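Local coordinates for GST N-terminal domain-containing protein (Pseudomonas syringae pv. tomato, PDB 3IC8) that is of unknown function but has a glutathione S-transferase fold and may bind glutathione, as many relatives do, at residues A[160-174]-A[205-218]. Residues are numbered along the deposited sequence; the frame is centred on the assembly and turned at random.
Sequences MSRLESQLSHGGDFL and YPSVSVWLDRVLGF
The carboxylate of Glu164 meets the first turn of helix 206-216 through weak hydrogen bonds. Ser207 N is shared between OE1 (3.0 Å) and OE2 (3.4 Å), the OE2 branch being the straighter at 158°; Val208 N donates to OE1 (3.3 Å) and Ser207 OG to OE2. With CG of Glu164 anti to the backbone N (chi1 178°), a bend at chi2 turns the carboxylate onto this helix start. Tyr205, the N-cap residue, lays one ring face against Met160, a selenomethionine whose CB forms a CH-pi contact 3.6 Å from the ring centroid. Val208 is a knob in the hole formed by Met160, Leu163, Glu164 and Leu167, and Leu167 CD1 reaches Trp211 CB at 3.5 Å. The axes of 160-167 and 206-216 cross at 75°. Beyond the turn after helix 149-167, Asp172 OD1 stands over one face of the Arg214 guanidinium, 3.6 Å from NE, a salt bridge of charges alone. Phe173 meets Phe218 rim to rim, with centroids 6.0 Å apart. Asp182 of helix 180-193 positions this end, its OD1 accepting from both Trp211 NE1 and Leu174 N, and Phe218 O accepts a hydrogen bond from Asn28 ND2 of the second subunit. Within the all-helical GST C-terminal domain, the negative charge of Glu164 at the first-turn amides probably interacts favourably with the positive end of the helix dipole.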
HETATM    1  N   MSE A 160     -10.902  15.462 -16.876  1.00 23.69           N
HETATM    2  CA  MSE A 160     -10.745  14.203 -16.187  1.00 23.66           C
HETATM    3  C   MSE A 160     -10.887  12.942 -17.029  1.00 24.70           C
HETATM    4  O   MSE A 160     -10.187  11.988 -16.832  1.00 24.11           O
HETATM    5  CB  MSE A 160     -11.607  14.159 -14.945  1.00 20.00           C
HETATM    6  CG  MSE A 160     -11.101  15.053 -13.898  1.00 20.00           C
HETATM    7 SE   MSE A 160      -9.413  14.569 -13.290  1.00 20.00          SE
HETATM    8  CE  MSE A 160      -8.316  15.939 -13.836  1.00 20.00           C
ATOM      9  N   SER A 161     -11.835  12.956 -17.944  1.00 24.93           N
ATOM     10  CA  SER A 161     -12.051  11.856 -18.840  1.00 25.80           C
ATOM     11  C   SER A 161     -10.878  11.648 -19.766  1.00 26.10           C
ATOM     12  O   SER A 161     -10.543  10.548 -20.099  1.00 26.44           O
ATOM     13  CB  SER A 161     -13.351  12.021 -19.604  1.00 25.70           C
ATOM     14  OG  SER A 161     -13.280  13.051 -20.531  1.00 25.76           O
ATOM     15  N   ARG A 162     -10.287  12.744 -20.191  1.00 26.19           N
ATOM     16  CA  ARG A 162      -9.124  12.707 -21.019  1.00 25.25           C
ATOM     17  C   ARG A 162      -7.970  12.084 -20.285  1.00 25.13           C
ATOM     18  O   ARG A 162      -7.285  11.268 -20.816  1.00 25.24           O
ATOM     19  CB  ARG A 162      -8.790  14.114 -21.486  1.00 25.31           C
ATOM     20  CG  ARG A 162      -9.053  14.382 -22.935  1.00 25.45           C
ATOM     21  CD  ARG A 162      -9.983  15.534 -23.196  1.00 23.80           C
ATOM     22  NE  ARG A 162      -9.299  16.788 -23.408  1.00 23.54           N
ATOM     23  CZ  ARG A 162      -9.716  17.767 -24.194  1.00 25.88           C
ATOM     24  NH1 ARG A 162     -10.804  17.661 -24.895  1.00 22.02           N
ATOM     25  NH2 ARG A 162      -9.014  18.856 -24.292  1.00 26.76           N
ATOM     26  N   LEU A 163      -7.773  12.491 -19.051  1.00 25.13           N
ATOM     27  CA  LEU A 163      -6.735  11.951 -18.213  1.00 24.81           C
ATOM     28  C   LEU A 163      -6.942  10.494 -17.914  1.00 24.89           C
ATOM     29  O   LEU A 163      -6.016   9.752 -17.910  1.00 24.92           O
ATOM     30  CB  LEU A 163      -6.595  12.748 -16.940  1.00 25.03           C
ATOM     31  CG  LEU A 163      -5.493  12.352 -15.981  1.00 25.03           C
ATOM     32  CD1 LEU A 163      -4.163  12.498 -16.574  1.00 24.29           C
ATOM     33  CD2 LEU A 163      -5.593  13.155 -14.758  1.00 24.39           C
ATOM     34  N   GLU A 164      -8.187  10.111 -17.689  1.00 24.74           N
ATOM     35  CA  GLU A 164      -8.603   8.735 -17.524  1.00 24.21           C
ATOM     36  C   GLU A 164      -8.356   7.904 -18.750  1.00 24.07           C
ATOM     37  O   GLU A 164      -7.881   6.828 -18.649  1.00 24.13           O
ATOM     38  CB  GLU A 164     -10.071   8.671 -17.115  1.00 24.67           C
ATOM     39  CG  GLU A 164     -10.674   7.289 -16.951  1.00 24.90           C
ATOM     40  CD  GLU A 164     -10.043   6.481 -15.858  1.00 30.38           C
ATOM     41  OE1 GLU A 164      -9.373   7.055 -15.030  1.00 31.95           O
ATOM     42  OE2 GLU A 164     -10.193   5.256 -15.819  1.00 33.63           O
ATOM     43  N   SER A 165      -8.635   8.442 -19.918  1.00 23.80           N
ATOM     44  CA  SER A 165      -8.321   7.762 -21.146  1.00 23.34           C
ATOM     45  C   SER A 165      -6.837   7.492 -21.353  1.00 23.35           C
ATOM     46  O   SER A 165      -6.483   6.467 -21.809  1.00 23.70           O
ATOM     47  CB  SER A 165      -8.810   8.576 -22.324  1.00 22.70           C
ATOM     48  OG  SER A 165     -10.121   8.267 -22.647  1.00 24.36           O
ATOM     49  N   GLN A 166      -5.969   8.429 -21.062  1.00 22.79           N
ATOM     50  CA  GLN A 166      -4.552   8.185 -21.138  1.00 22.60           C
ATOM     51  C   GLN A 166      -3.983   7.164 -20.145  1.00 22.50           C
ATOM     52  O   GLN A 166      -3.152   6.375 -20.484  1.00 22.48           O
ATOM     53  CB  GLN A 166      -3.810   9.498 -21.030  1.00 21.96           C
ATOM     54  CG  GLN A 166      -2.382   9.326 -20.731  1.00 23.09           C
ATOM     55  CD  GLN A 166      -1.559  10.511 -21.073  1.00 24.81           C
ATOM     56  OE1 GLN A 166      -0.423  10.586 -20.688  1.00 23.66           O
ATOM     57  NE2 GLN A 166      -2.126  11.449 -21.784  1.00 23.17           N
ATOM     58  N   LEU A 167      -4.431   7.221 -18.909  1.00 21.99           N
ATOM     59  CA  LEU A 167      -3.963   6.350 -17.851  1.00 22.11           C
ATOM     60  C   LEU A 167      -4.405   4.905 -17.947  1.00 22.63           C
ATOM     61  O   LEU A 167      -3.747   4.023 -17.484  1.00 22.42           O
ATOM     62  CB  LEU A 167      -4.249   6.945 -16.484  1.00 21.40           C
ATOM     63  CG  LEU A 167      -3.451   8.193 -16.180  1.00 20.85           C
ATOM     64  CD1 LEU A 167      -3.864   8.827 -14.928  1.00 19.70           C
ATOM     65  CD2 LEU A 167      -2.036   7.909 -16.143  1.00 21.26           C
ATOM     66  N   SER A 168      -5.522   4.691 -18.592  1.00 22.86           N
ATOM     67  CA  SER A 168      -6.130   3.402 -18.667  1.00 23.77           C
ATOM     68  C   SER A 168      -5.211   2.488 -19.419  1.00 24.42           C
ATOM     69  O   SER A 168      -5.323   1.306 -19.336  1.00 24.87           O
ATOM     70  CB  SER A 168      -7.500   3.485 -19.302  1.00 23.54           C
ATOM     71  OG  SER A 168      -7.415   3.693 -20.678  1.00 24.80           O
ATOM     72  N   HIS A 169      -4.247   3.073 -20.095  1.00 25.04           N
ATOM     73  CA  HIS A 169      -3.258   2.328 -20.831  1.00 25.93           C
ATOM     74  C   HIS A 169      -2.144   1.774 -19.985  1.00 26.17           C
ATOM     75  O   HIS A 169      -1.315   1.079 -20.470  1.00 26.33           O
ATOM     76  CB  HIS A 169      -2.661   3.171 -21.921  1.00 25.83           C
ATOM     77  CG  HIS A 169      -3.581   3.391 -23.059  1.00 27.00           C
ATOM     78  ND1 HIS A 169      -4.038   4.634 -23.409  1.00 28.32           N
ATOM     79  CD2 HIS A 169      -4.160   2.526 -23.910  1.00 29.00           C
ATOM     80  CE1 HIS A 169      -4.854   4.528 -24.433  1.00 28.81           C
ATOM     81  NE2 HIS A 169      -4.940   3.258 -24.760  1.00 29.64           N
ATOM     82  N   GLY A 170      -2.128   2.077 -18.713  1.00 26.33           N
ATOM     83  CA  GLY A 170      -1.111   1.536 -17.855  1.00 26.97           C
ATOM     84  C   GLY A 170       0.237   2.209 -17.789  1.00 27.36           C
ATOM     85  O   GLY A 170       1.155   1.645 -17.239  1.00 27.63           O
ATOM     86  N   GLY A 171       0.359   3.404 -18.343  1.00 27.24           N
ATOM     87  CA  GLY A 171       1.563   4.187 -18.199  1.00 26.96           C
ATOM     88  C   GLY A 171       1.702   4.670 -16.785  1.00 27.17           C
ATOM     89  O   GLY A 171       0.740   5.042 -16.187  1.00 27.92           O
ATOM     90  N   ASP A 172       2.891   4.625 -16.233  1.00 26.64           N
ATOM     91  CA  ASP A 172       3.067   5.031 -14.864  1.00 26.24           C
ATOM     92  C   ASP A 172       2.796   6.504 -14.602  1.00 25.64           C
ATOM     93  O   ASP A 172       2.210   6.859 -13.624  1.00 25.54           O
ATOM     94  CB  ASP A 172       4.444   4.605 -14.349  1.00 26.58           C
ATOM     95  CG  ASP A 172       4.477   3.172 -13.926  1.00 27.92           C
ATOM     96  OD1 ASP A 172       3.516   2.724 -13.327  1.00 30.40           O
ATOM     97  OD2 ASP A 172       5.444   2.478 -14.206  1.00 31.13           O
ATOM     98  N   PHE A 173       3.256   7.340 -15.505  1.00 24.68           N
ATOM     99  CA  PHE A 173       3.241   8.768 -15.359  1.00 24.09           C
ATOM    100  C   PHE A 173       2.813   9.434 -16.650  1.00 24.10           C
ATOM    101  O   PHE A 173       2.616   8.782 -17.633  1.00 24.31           O
ATOM    102  CB  PHE A 173       4.587   9.271 -14.910  1.00 23.88           C
ATOM    103  CG  PHE A 173       5.005   8.751 -13.600  1.00 21.85           C
ATOM    104  CD1 PHE A 173       5.813   7.667 -13.511  1.00 20.44           C
ATOM    105  CD2 PHE A 173       4.599   9.337 -12.459  1.00 19.45           C
ATOM    106  CE1 PHE A 173       6.187   7.199 -12.330  1.00 20.58           C
ATOM    107  CE2 PHE A 173       4.988   8.857 -11.279  1.00 20.73           C
ATOM    108  CZ  PHE A 173       5.777   7.784 -11.215  1.00 19.37           C
ATOM    109  N   LEU A 174       2.625  10.734 -16.611  1.00 23.42           N
ATOM    110  CA  LEU A 174       2.065  11.469 -17.722  1.00 23.38           C
ATOM    111  C   LEU A 174       2.920  11.447 -18.973  1.00 22.94           C
ATOM    112  O   LEU A 174       2.422  11.406 -20.055  1.00 22.17           O
ATOM    113  CB  LEU A 174       1.742  12.906 -17.323  1.00 23.40           C
ATOM    114  CG  LEU A 174       0.719  13.148 -16.231  1.00 23.27           C
ATOM    115  CD1 LEU A 174       0.648  14.555 -15.939  1.00 22.19           C
ATOM    116  CD2 LEU A 174      -0.587  12.681 -16.618  1.00 24.31           C
ATOM    117  N   TYR A 205     -12.793   8.599 -11.560  1.00 18.38           N
ATOM    118  CA  TYR A 205     -11.941   8.088 -12.580  1.00 18.42           C
ATOM    119  C   TYR A 205     -10.872   7.289 -11.937  1.00 18.84           C
ATOM    120  O   TYR A 205      -9.971   7.812 -11.361  1.00 19.31           O
ATOM    121  CB  TYR A 205     -11.358   9.249 -13.340  1.00 18.12           C
ATOM    122  CG  TYR A 205     -12.373  10.286 -13.628  1.00 16.43           C
ATOM    123  CD1 TYR A 205     -12.731  11.192 -12.676  1.00 14.97           C
ATOM    124  CD2 TYR A 205     -12.992  10.339 -14.833  1.00 13.44           C
ATOM    125  CE1 TYR A 205     -13.654  12.112 -12.916  1.00 15.66           C
ATOM    126  CE2 TYR A 205     -13.919  11.264 -15.084  1.00 14.32           C
ATOM    127  CZ  TYR A 205     -14.245  12.159 -14.124  1.00 15.97           C
ATOM    128  OH  TYR A 205     -15.177  13.105 -14.361  1.00 18.62           O
ATOM    129  N   PRO A 206     -10.997   5.993 -12.035  1.00 19.39           N
ATOM    130  CA  PRO A 206     -10.172   5.070 -11.285  1.00 19.34           C
ATOM    131  C   PRO A 206      -8.725   5.108 -11.616  1.00 19.35           C
ATOM    132  O   PRO A 206      -7.939   5.009 -10.721  1.00 20.04           O
ATOM    133  CB  PRO A 206     -10.753   3.746 -11.682  1.00 19.29           C
ATOM    134  CG  PRO A 206     -12.120   4.053 -11.935  1.00 19.32           C
ATOM    135  CD  PRO A 206     -12.106   5.295 -12.665  1.00 19.24           C
ATOM    136  N   SER A 207      -8.395   5.224 -12.885  1.00 18.98           N
ATOM    137  CA  SER A 207      -7.028   5.273 -13.347  1.00 18.86           C
ATOM    138  C   SER A 207      -6.316   6.469 -12.816  1.00 18.75           C
ATOM    139  O   SER A 207      -5.169   6.404 -12.527  1.00 19.57           O
ATOM    140  CB  SER A 207      -6.995   5.335 -14.851  1.00 18.84           C
ATOM    141  OG  SER A 207      -7.082   4.067 -15.407  1.00 19.48           O
ATOM    142  N   VAL A 208      -7.010   7.571 -12.731  1.00 18.56           N
ATOM    143  CA  VAL A 208      -6.477   8.775 -12.179  1.00 18.20           C
ATOM    144  C   VAL A 208      -6.138   8.655 -10.711  1.00 18.66           C
ATOM    145  O   VAL A 208      -5.133   9.135 -10.260  1.00 18.41           O
ATOM    146  CB  VAL A 208      -7.458   9.881 -12.384  1.00 17.84           C
ATOM    147  CG1 VAL A 208      -6.872  11.175 -12.019  1.00 17.95           C
ATOM    148  CG2 VAL A 208      -7.869   9.901 -13.784  1.00 16.16           C
ATOM    149  N   SER A 209      -7.009   8.014  -9.969  1.00 19.19           N
ATOM    150  CA  SER A 209      -6.844   7.864  -8.546  1.00 19.57           C
ATOM    151  C   SER A 209      -5.613   7.037  -8.192  1.00 19.35           C
ATOM    152  O   SER A 209      -4.910   7.342  -7.266  1.00 19.14           O
ATOM    153  CB  SER A 209      -8.121   7.275  -7.959  1.00 19.50           C
ATOM    154  OG  SER A 209      -8.273   7.575  -6.596  1.00 22.80           O
ATOM    155  N   VAL A 210      -5.370   5.985  -8.944  1.00 19.54           N
ATOM    156  CA  VAL A 210      -4.200   5.171  -8.764  1.00 19.23           C
ATOM    157  C   VAL A 210      -2.933   5.929  -9.067  1.00 19.55           C
ATOM    158  O   VAL A 210      -1.975   5.845  -8.354  1.00 19.23           O
ATOM    159  CB  VAL A 210      -4.285   3.965  -9.667  1.00 19.93           C
ATOM    160  CG1 VAL A 210      -2.975   3.291  -9.833  1.00 18.70           C
ATOM    161  CG2 VAL A 210      -5.302   3.042  -9.181  1.00 20.34           C
ATOM    162  N   TRP A 211      -2.949   6.665 -10.159  1.00 19.19           N
ATOM    163  CA  TRP A 211      -1.837   7.479 -10.575  1.00 18.97           C
ATOM    164  C   TRP A 211      -1.564   8.555  -9.573  1.00 19.28           C
ATOM    165  O   TRP A 211      -0.433   8.877  -9.307  1.00 19.72           O
ATOM    166  CB  TRP A 211      -2.102   8.103 -11.947  1.00 18.75           C
ATOM    167  CG  TRP A 211      -1.237   9.264 -12.238  1.00 18.38           C
ATOM    168  CD1 TRP A 211       0.003   9.229 -12.719  1.00 18.84           C
ATOM    169  CD2 TRP A 211      -1.557  10.634 -12.068  1.00 18.20           C
ATOM    170  NE1 TRP A 211       0.490  10.471 -12.857  1.00 18.99           N
ATOM    171  CE2 TRP A 211      -0.457  11.361 -12.465  1.00 17.44           C
ATOM    172  CE3 TRP A 211      -2.674  11.315 -11.611  1.00 17.84           C
ATOM    173  CZ2 TRP A 211      -0.424  12.713 -12.408  1.00 18.47           C
ATOM    174  CZ3 TRP A 211      -2.633  12.642 -11.555  1.00 17.07           C
ATOM    175  CH2 TRP A 211      -1.526  13.338 -11.949  1.00 18.43           C
ATOM    176  N   LEU A 212      -2.619   9.125  -9.033  1.00 18.77           N
ATOM    177  CA  LEU A 212      -2.468  10.193  -8.094  1.00 18.57           C
ATOM    178  C   LEU A 212      -1.764   9.750  -6.825  1.00 19.15           C
ATOM    179  O   LEU A 212      -0.940  10.447  -6.324  1.00 19.07           O
ATOM    180  CB  LEU A 212      -3.809  10.843  -7.808  1.00 18.13           C
ATOM    181  CG  LEU A 212      -3.830  11.875  -6.707  1.00 17.16           C
ATOM    182  CD1 LEU A 212      -2.985  13.029  -7.010  1.00 16.03           C
ATOM    183  CD2 LEU A 212      -5.180  12.309  -6.425  1.00 14.69           C
ATOM    184  N   ASP A 213      -2.100   8.578  -6.328  1.00 19.68           N
ATOM    185  CA  ASP A 213      -1.471   8.034  -5.145  1.00 20.43           C
ATOM    186  C   ASP A 213      -0.023   7.755  -5.376  1.00 20.57           C
ATOM    187  O   ASP A 213       0.782   7.895  -4.505  1.00 21.47           O
ATOM    188  CB  ASP A 213      -2.204   6.822  -4.627  1.00 20.44           C
ATOM    189  CG  ASP A 213      -3.528   7.165  -4.061  1.00 21.94           C
ATOM    190  OD1 ASP A 213      -3.718   8.314  -3.685  1.00 23.38           O
ATOM    191  OD2 ASP A 213      -4.404   6.303  -4.004  1.00 24.88           O
ATOM    192  N   ARG A 214       0.305   7.352  -6.573  1.00 20.64           N
ATOM    193  CA  ARG A 214       1.671   7.150  -6.925  1.00 21.04           C
ATOM    194  C   ARG A 214       2.486   8.428  -6.880  1.00 20.94           C
ATOM    195  O   ARG A 214       3.576   8.448  -6.394  1.00 21.05           O
ATOM    196  CB  ARG A 214       1.700   6.582  -8.324  1.00 21.54           C
ATOM    197  CG  ARG A 214       2.881   5.774  -8.668  1.00 23.10           C
ATOM    198  CD  ARG A 214       2.926   5.469 -10.130  1.00 23.75           C
ATOM    199  NE  ARG A 214       2.146   4.310 -10.436  1.00 25.22           N
ATOM    200  CZ  ARG A 214       1.103   4.278 -11.240  1.00 26.22           C
ATOM    201  NH1 ARG A 214       0.688   5.357 -11.868  1.00 25.03           N
ATOM    202  NH2 ARG A 214       0.473   3.144 -11.414  1.00 26.01           N
ATOM    203  N   VAL A 215       1.953   9.498  -7.423  1.00 20.32           N
ATOM    204  CA  VAL A 215       2.615  10.780  -7.417  1.00 19.66           C
ATOM    205  C   VAL A 215       2.788  11.375  -6.035  1.00 20.17           C
ATOM    206  O   VAL A 215       3.768  11.978  -5.753  1.00 21.18           O
ATOM    207  CB  VAL A 215       1.946  11.759  -8.361  1.00 19.28           C
ATOM    208  CG1 VAL A 215       2.690  13.002  -8.437  1.00 18.00           C
ATOM    209  CG2 VAL A 215       1.847  11.178  -9.707  1.00 18.30           C
ATOM    210  N   LEU A 216       1.788  11.219  -5.193  1.00 19.93           N
ATOM    211  CA  LEU A 216       1.804  11.657  -3.811  1.00 19.06           C
ATOM    212  C   LEU A 216       2.771  10.857  -2.957  1.00 18.82           C
ATOM    213  O   LEU A 216       3.234  11.303  -1.959  1.00 17.95           O
ATOM    214  CB  LEU A 216       0.403  11.603  -3.220  1.00 18.98           C
ATOM    215  CG  LEU A 216      -0.551  12.784  -3.289  1.00 18.97           C
ATOM    216  CD1 LEU A 216      -0.188  13.762  -4.284  1.00 18.29           C
ATOM    217  CD2 LEU A 216      -1.925  12.347  -3.536  1.00 19.02           C
ATOM    218  N   GLY A 217       3.070   9.653  -3.393  1.00 19.29           N
ATOM    219  CA  GLY A 217       3.898   8.700  -2.696  1.00 19.11           C
ATOM    220  C   GLY A 217       5.370   8.957  -2.674  1.00 19.74           C
ATOM    221  O   GLY A 217       6.088   8.295  -1.970  1.00 20.23           O
ATOM    222  N   PHE A 218       5.804   9.894  -3.496  1.00 19.89           N
ATOM    223  CA  PHE A 218       7.168  10.376  -3.516  1.00 19.79           C
ATOM    224  C   PHE A 218       7.462  11.080  -2.216  1.00 19.96           C
ATOM    225  O   PHE A 218       8.582  11.175  -1.795  1.00 20.00           O
ATOM    226  CB  PHE A 218       7.405  11.306  -4.696  1.00 20.02           C
ATOM    227  CG  PHE A 218       7.585  10.607  -5.999  1.00 18.85           C
ATOM    228  CD1 PHE A 218       8.737   9.948  -6.298  1.00 19.50           C
ATOM    229  CD2 PHE A 218       6.607  10.616  -6.928  1.00 19.95           C
ATOM    230  CE1 PHE A 218       8.890   9.310  -7.477  1.00 17.40           C
ATOM    231  CE2 PHE A 218       6.773   9.983  -8.108  1.00 20.28           C
ATOM    232  CZ  PHE A 218       7.910   9.328  -8.376  1.00 19.99           C
TER